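Local structure of phage-related protein (Bordetella bronchiseptica RB50, 3BJQ) at residues A128-D133 / P297-M302; A139-K144 / A170-M175. The protein probably serves as a major capsid protein of the phage coat type, subunits of which would assemble into a phage or prophage-derived shell. All blocks are in the same frame, centred on the assembly; numbering follows the deposited sequence.

Contact 1: residues A128-D133 / P297-M302; sequences AQIALD and PALSGM
I130, on the last turn of helix 105-131, leans against P297 and L299 at the end of strand 286-299. A long helix lying against a sheet in this way is consistent with the spine helix and peripheral domain of an HK97-like capsid fold, the fold of phage major capsid proteins. The CB of I130 points at the strand and its two branches divide the work. With chi1 at -67°, CG1 lies beside the backbone N while CG2 is anti to it. I130 CG2 therefore reaches the L299 side, coming within 3.7 Å of L299 CB and 3.9 Å of L299 CD1. I130 and L299 pass alongside one another, their chains running opposite ways. The CG1 arm runs on extended, chi2 169°, and carries CD1 to the strand backbone at P297. There I130 CD1 also meets the proline ring, 3.7 Å from P297 CB. P297 and L299 both turn toward the helix, whereas A298 between them faces away, against I47 and Y267. The side-chain contacts are apolar, and CD1 also packs on a backbone carbonyl; the whole is modest, burying 165 Å² over both sides. P297 extends it back along the same helix by resting on H123, E126 and C127, and L299 leans on F263. Just past I130 the helix stops: L132 leaves helical geometry, although L132 N still bonds to A128 O at 3.1 Å. At the tip of the isoleucine the fit is close, with CD1 of I130 sitting 3.2 Å from the carbonyl O of P297.

Contact 2: residues A139-K144 / A170-M175; sequences ADHKVK and ADSIGM
S172 OG is gripped from two sources: H141 NE2, across the contact at 3.2 Å, and A168 O, one turn earlier in its own helix. The bond to NE2 bends somewhat, 149°, and either group could be the donor. The hydroxyl meets the imidazole at its edge, in the ring plane, with H141 CE1 next nearest to S172 OG at 3.7 Å. In S172, chi1 of -73° sets OG beside the backbone N, which brings it close to the preceding turn as well as to the histidine. At the other side-chain nitrogen, H141 ND1 bonds to G305 O, so the ring is tethered at both nitrogens and its rotation is probably fixed. Only 59 Å² is buried here; this one polar bridge is essentially the whole contact. Directly after it, helix 158-173 gives out, and G174, with positive phi (74°), turns the chain while its N bonds to A170 O. The backbone of H141 pairs with L307, leading into strand 142-144, an outermost strand, within this chain, of a mixed sheet. A helix tied in this way to the start of such a strand is consistent with the axial domain of an HK97-like capsid protein.

The two contacts lie about 15 Å apart, centre to centre, and meet where M302 O comes 3.8 Å from H141 ND1, a packing contact. The chain links them twice. Helix 105-131, which supplies the first half of contact 1, is followed by strand 142-144 of contact 2; strand 286-299 is followed, through M302 and G305, by strand 305-309, which pairs in parallel with 142-144. Contact 1 lies nearer the middle of the chain, about 9 Å from its centre against about 19 Å for contact 2. A second subunit comes within reach of contact 2, with R228 of that subunit making a weak bond to A170 O, whereas none touches contact 1.

Contact 1: residues A128-D133 / P297-M302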
ATOM      1  N   ALA E 128      45.256  -9.026 -10.981  1.00 31.01           N
ATOM      2  CA  ALA E 128      46.634  -9.085 -10.540  1.00 31.41           C
ATOM      3  C   ALA E 128      47.548  -9.174 -11.746  1.00 33.35           C
ATOM      4  O   ALA E 128      48.611  -8.552 -11.769  1.00 34.49           O
ATOM      5  CB  ALA E 128      46.859 -10.284  -9.593  1.00 30.32           C
ATOM      6  N   GLN E 129      47.121  -9.941 -12.750  1.00 35.76           N
ATOM      7  CA  GLN E 129      47.922 -10.202 -13.946  1.00 36.96           C
ATOM      8  C   GLN E 129      48.181  -8.918 -14.739  1.00 37.38           C
ATOM      9  O   GLN E 129      49.249  -8.774 -15.346  1.00 38.62           O
ATOM     10  CB  GLN E 129      47.208 -11.279 -14.781  1.00 39.44           C
ATOM     11  CG  GLN E 129      48.018 -11.961 -15.865  1.00 48.87           C
ATOM     12  CD  GLN E 129      49.145 -12.832 -15.325  1.00 61.30           C
ATOM     13  OE1 GLN E 129      49.223 -13.104 -14.122  1.00 66.75           O
ATOM     14  NE2 GLN E 129      50.023 -13.281 -16.219  1.00 66.51           N
ATOM     15  N   ILE E 130      47.234  -7.973 -14.679  1.00 36.44           N
ATOM     16  CA  ILE E 130      47.348  -6.693 -15.356  1.00 35.79           C
ATOM     17  C   ILE E 130      48.066  -5.665 -14.503  1.00 34.63           C
ATOM     18  O   ILE E 130      49.051  -5.087 -14.948  1.00 36.15           O
ATOM     19  CB  ILE E 130      45.963  -6.123 -15.737  1.00 35.81           C
ATOM     20  CG1 ILE E 130      45.296  -6.988 -16.805  1.00 38.54           C
ATOM     21  CG2 ILE E 130      46.107  -4.723 -16.278  1.00 33.62           C
ATOM     22  CD1 ILE E 130      43.875  -6.615 -17.005  1.00 38.76           C
ATOM     23  N   ALA E 131      47.567  -5.418 -13.297  1.00 32.61           N
ATOM     24  CA  ALA E 131      48.135  -4.362 -12.441  1.00 33.07           C
ATOM     25  C   ALA E 131      49.593  -4.575 -12.078  1.00 33.32           C
ATOM     26  O   ALA E 131      50.339  -3.606 -11.977  1.00 33.82           O
ATOM     27  CB  ALA E 131      47.319  -4.189 -11.202  1.00 32.59           C
ATOM     28  N   LEU E 132      50.005  -5.831 -11.905  1.00 33.13           N
ATOM     29  CA  LEU E 132      51.374  -6.144 -11.454  1.00 33.17           C
ATOM     30  C   LEU E 132      52.325  -6.512 -12.597  1.00 34.58           C
ATOM     31  O   LEU E 132      53.407  -7.067 -12.381  1.00 34.08           O
ATOM     32  CB  LEU E 132      51.341  -7.273 -10.428  1.00 34.06           C
ATOM     33  CG  LEU E 132      50.383  -7.038  -9.254  1.00 32.85           C
ATOM     34  CD1 LEU E 132      50.535  -8.180  -8.233  1.00 31.95           C
ATOM     35  CD2 LEU E 132      50.613  -5.701  -8.581  1.00 30.72           C
ATOM     36  N   ASP E 133      51.926  -6.171 -13.811  1.00 35.16           N
ATOM     37  CA  ASP E 133      52.727  -6.415 -14.994  1.00 35.85           C
ATOM     38  C   ASP E 133      53.589  -5.188 -15.261  1.00 37.41           C
ATOM     39  O   ASP E 133      53.051  -4.133 -15.628  1.00 36.75           O
ATOM     40  CB  ASP E 133      51.797  -6.673 -16.163  1.00 37.84           C
ATOM     41  CG  ASP E 133      52.526  -6.983 -17.441  1.00 43.46           C
ATOM     42  OD1 ASP E 133      53.769  -6.985 -17.448  1.00 41.22           O
ATOM     43  OD2 ASP E 133      51.829  -7.189 -18.456  1.00 46.91           O
ATOM     44  N   PRO E 297      38.814  -7.222 -16.841  1.00 32.94           N
ATOM     45  CA  PRO E 297      39.592  -6.079 -16.354  1.00 32.43           C
ATOM     46  C   PRO E 297      40.415  -5.430 -17.467  1.00 34.54           C
ATOM     47  O   PRO E 297      40.949  -6.129 -18.311  1.00 31.35           O
ATOM     48  CB  PRO E 297      40.538  -6.710 -15.320  1.00 31.81           C
ATOM     49  CG  PRO E 297      39.832  -7.954 -14.887  1.00 35.79           C
ATOM     50  CD  PRO E 297      39.147  -8.464 -16.109  1.00 32.14           C
ATOM     51  N   ALA E 298      40.519  -4.105 -17.438  1.00 33.69           N
ATOM     52  CA  ALA E 298      41.237  -3.353 -18.453  1.00 33.77           C
ATOM     53  C   ALA E 298      42.000  -2.216 -17.757  1.00 34.47           C
ATOM     54  O   ALA E 298      41.454  -1.544 -16.896  1.00 33.73           O
ATOM     55  CB  ALA E 298      40.264  -2.805 -19.461  1.00 32.66           C
ATOM     56  N   LEU E 299      43.269  -2.039 -18.113  1.00 35.06           N
ATOM     57  CA  LEU E 299      44.056  -0.929 -17.608  1.00 35.94           C
ATOM     58  C   LEU E 299      43.766   0.208 -18.592  1.00 35.94           C
ATOM     59  O   LEU E 299      44.041   0.094 -19.760  1.00 37.71           O
ATOM     60  CB  LEU E 299      45.551  -1.298 -17.560  1.00 38.48           C
ATOM     61  CG  LEU E 299      46.398  -0.517 -16.549  1.00 37.54           C
ATOM     62  CD1 LEU E 299      47.753  -1.179 -16.311  1.00 40.57           C
ATOM     63  CD2 LEU E 299      46.569   0.897 -16.984  1.00 34.39           C
ATOM     64  N   SER E 300      43.149   1.279 -18.116  1.00 36.27           N
ATOM     65  CA  SER E 300      42.810   2.412 -18.968  1.00 34.83           C
ATOM     66  C   SER E 300      43.751   3.586 -18.750  1.00 33.32           C
ATOM     67  O   SER E 300      44.007   4.313 -19.678  1.00 32.41           O
ATOM     68  CB  SER E 300      41.326   2.824 -18.756  1.00 35.15           C
ATOM     69  OG  SER E 300      40.987   2.921 -17.374  1.00 35.99           O
ATOM     70  N   GLY E 301      44.269   3.762 -17.531  1.00 34.07           N
ATOM     71  CA  GLY E 301      45.082   4.925 -17.179  1.00 33.76           C
ATOM     72  C   GLY E 301      46.365   4.596 -16.429  1.00 35.19           C
ATOM     73  O   GLY E 301      46.432   4.717 -15.211  1.00 35.57           O
HETATM   74  N   MSE E 302      47.392   4.221 -17.177  1.00 36.62           N
HETATM   75  CA  MSE E 302      48.697   3.844 -16.612  1.00 38.57           C
HETATM   76  C   MSE E 302      49.299   4.923 -15.723  1.00 37.66           C
HETATM   77  O   MSE E 302      49.845   4.629 -14.668  1.00 38.20           O
HETATM   78  CB  MSE E 302      49.676   3.471 -17.723  1.00 38.57           C
HETATM   79  CG  MSE E 302      51.087   3.103 -17.229  1.00 43.34           C
HETATM   80 SE   MSE E 302      52.240   4.641 -17.070  0.75 42.51          SE
HETATM   81  CE  MSE E 302      52.290   5.013 -19.043  1.00 38.51           C
TER

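Contact 2: residues A139-K144 / A170-M175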
ATOM      1  N   ALA E 139      58.963   3.799 -17.105  1.00 43.28           N
ATOM      2  CA  ALA E 139      60.019   3.702 -16.096  1.00 42.67           C
ATOM      3  C   ALA E 139      59.803   4.610 -14.897  1.00 43.51           C
ATOM      4  O   ALA E 139      60.245   4.261 -13.805  1.00 45.33           O
ATOM      5  CB  ALA E 139      61.408   3.981 -16.738  1.00 44.77           C
ATOM      6  N   ASP E 140      59.140   5.755 -15.079  1.00 42.21           N
ATOM      7  CA  ASP E 140      58.842   6.652 -13.958  1.00 43.71           C
ATOM      8  C   ASP E 140      57.679   6.159 -13.085  1.00 40.79           C
ATOM      9  O   ASP E 140      57.412   6.741 -12.030  1.00 41.01           O
ATOM     10  CB  ASP E 140      58.513   8.067 -14.462  1.00 44.46           C
ATOM     11  CG  ASP E 140      59.712   8.776 -15.097  1.00 54.25           C
ATOM     12  OD1 ASP E 140      60.770   8.147 -15.332  1.00 61.91           O
ATOM     13  OD2 ASP E 140      59.586   9.993 -15.365  1.00 63.45           O
ATOM     14  N   HIS E 141      56.989   5.110 -13.528  1.00 38.96           N
ATOM     15  CA  HIS E 141      55.817   4.551 -12.813  1.00 37.39           C
ATOM     16  C   HIS E 141      56.025   3.144 -12.277  1.00 37.03           C
ATOM     17  O   HIS E 141      55.066   2.438 -11.970  1.00 36.00           O
ATOM     18  CB  HIS E 141      54.571   4.638 -13.705  1.00 36.89           C
ATOM     19  CG  HIS E 141      53.985   6.009 -13.726  1.00 33.87           C
ATOM     20  ND1 HIS E 141      52.807   6.323 -13.087  1.00 37.29           N
ATOM     21  CD2 HIS E 141      54.473   7.176 -14.203  1.00 37.41           C
ATOM     22  CE1 HIS E 141      52.572   7.616 -13.210  1.00 38.58           C
ATOM     23  NE2 HIS E 141      53.569   8.158 -13.878  1.00 35.13           N
ATOM     24  N   LYS E 142      57.289   2.753 -12.106  1.00 37.81           N
ATOM     25  CA  LYS E 142      57.592   1.467 -11.498  1.00 36.13           C
ATOM     26  C   LYS E 142      58.992   1.438 -10.915  1.00 38.39           C
ATOM     27  O   LYS E 142      59.863   2.219 -11.337  1.00 37.25           O
ATOM     28  CB  LYS E 142      57.428   0.346 -12.514  1.00 35.26           C
ATOM     29  CG  LYS E 142      58.272   0.531 -13.755  1.00 38.18           C
ATOM     30  CD  LYS E 142      58.218  -0.704 -14.679  1.00 38.61           C
ATOM     31  CE  LYS E 142      58.928  -0.400 -15.982  1.00 39.09           C
ATOM     32  NZ  LYS E 142      58.623  -1.367 -17.053  1.00 36.80           N
ATOM     33  N   VAL E 143      59.182   0.547  -9.934  1.00 37.86           N
ATOM     34  CA  VAL E 143      60.490   0.254  -9.367  1.00 39.53           C
ATOM     35  C   VAL E 143      60.527  -1.236  -9.053  1.00 40.33           C
ATOM     36  O   VAL E 143      59.487  -1.884  -8.937  1.00 39.35           O
ATOM     37  CB  VAL E 143      60.768   1.108  -8.099  1.00 39.67           C
ATOM     38  CG1 VAL E 143      60.032   0.559  -6.895  1.00 38.19           C
ATOM     39  CG2 VAL E 143      62.245   1.186  -7.820  1.00 46.97           C
ATOM     40  N   LYS E 144      61.729  -1.787  -8.989  1.00 40.55           N
ATOM     41  CA  LYS E 144      61.936  -3.175  -8.641  1.00 41.62           C
ATOM     42  C   LYS E 144      62.952  -3.188  -7.522  1.00 42.12           C
ATOM     43  O   LYS E 144      64.103  -2.837  -7.727  1.00 41.48           O
ATOM     44  CB  LYS E 144      62.470  -3.945  -9.834  1.00 43.25           C
ATOM     45  CG  LYS E 144      62.420  -5.429  -9.662  1.00 45.30           C
ATOM     46  CD  LYS E 144      62.743  -6.113 -10.958  1.00 51.37           C
ATOM     47  CE  LYS E 144      62.693  -7.608 -10.796  1.00 57.46           C
ATOM     48  NZ  LYS E 144      63.015  -8.283 -12.072  1.00 62.23           N
ATOM     49  N   ALA E 170      50.630  11.851  -8.716  1.00 40.02           N
ATOM     50  CA  ALA E 170      50.018  13.168  -8.533  1.00 41.27           C
ATOM     51  C   ALA E 170      50.543  14.207  -9.533  1.00 43.92           C
ATOM     52  O   ALA E 170      49.796  15.104  -9.969  1.00 44.66           O
ATOM     53  CB  ALA E 170      50.207  13.655  -7.104  1.00 40.17           C
ATOM     54  N   ASP E 171      51.821  14.088  -9.874  1.00 44.60           N
ATOM     55  CA  ASP E 171      52.418  14.973 -10.837  1.00 47.35           C
ATOM     56  C   ASP E 171      51.905  14.682 -12.236  1.00 46.56           C
ATOM     57  O   ASP E 171      51.791  15.610 -13.057  1.00 47.27           O
ATOM     58  CB  ASP E 171      53.952  14.870 -10.793  1.00 48.69           C
ATOM     59  CG  ASP E 171      54.558  15.472  -9.504  1.00 56.02           C
ATOM     60  OD1 ASP E 171      53.820  16.099  -8.693  1.00 53.02           O
ATOM     61  OD2 ASP E 171      55.789  15.304  -9.302  1.00 63.74           O
ATOM     62  N   SER E 172      51.598  13.412 -12.509  1.00 44.29           N
ATOM     63  CA  SER E 172      51.139  13.009 -13.840  1.00 43.27           C
ATOM     64  C   SER E 172      49.688  13.358 -14.113  1.00 42.09           C
ATOM     65  O   SER E 172      49.331  13.745 -15.226  1.00 43.68           O
ATOM     66  CB  SER E 172      51.332  11.512 -14.046  1.00 43.15           C
ATOM     67  OG  SER E 172      52.698  11.214 -14.212  1.00 41.62           O
ATOM     68  N   ILE E 173      48.840  13.205 -13.105  1.00 40.63           N
ATOM     69  CA  ILE E 173      47.401  13.341 -13.306  1.00 38.84           C
ATOM     70  C   ILE E 173      46.747  14.439 -12.488  1.00 39.02           C
ATOM     71  O   ILE E 173      45.581  14.753 -12.696  1.00 38.87           O
ATOM     72  CB  ILE E 173      46.678  11.982 -13.071  1.00 37.04           C
ATOM     73  CG1 ILE E 173      46.703  11.556 -11.601  1.00 35.93           C
ATOM     74  CG2 ILE E 173      47.310  10.892 -13.927  1.00 35.09           C
ATOM     75  CD1 ILE E 173      45.849  10.287 -11.304  1.00 34.56           C
ATOM     76  N   GLY E 174      47.493  15.053 -11.579  1.00 41.31           N
ATOM     77  CA  GLY E 174      46.949  16.186 -10.792  1.00 42.96           C
ATOM     78  C   GLY E 174      45.942  15.822  -9.712  1.00 44.83           C
ATOM     79  O   GLY E 174      45.094  16.650  -9.284  1.00 44.12           O
HETATM   80  N   MSE E 175      46.029  14.563  -9.282  1.00 44.34           N
HETATM   81  CA  MSE E 175      45.250  14.045  -8.172  1.00 43.15           C
HETATM   82  C   MSE E 175      46.117  13.098  -7.381  1.00 42.96           C
HETATM   83  O   MSE E 175      47.004  12.444  -7.939  1.00 42.53           O
HETATM   84  CB  MSE E 175      44.004  13.284  -8.643  1.00 43.06           C
HETATM   85  CG  MSE E 175      42.991  14.167  -9.279  1.00 45.40           C
HETATM   86 SE   MSE E 175      41.538  13.254 -10.080  0.75 41.75          SE
HETATM   87  CE  MSE E 175      42.425  12.297 -11.273  1.00 25.78           C
TER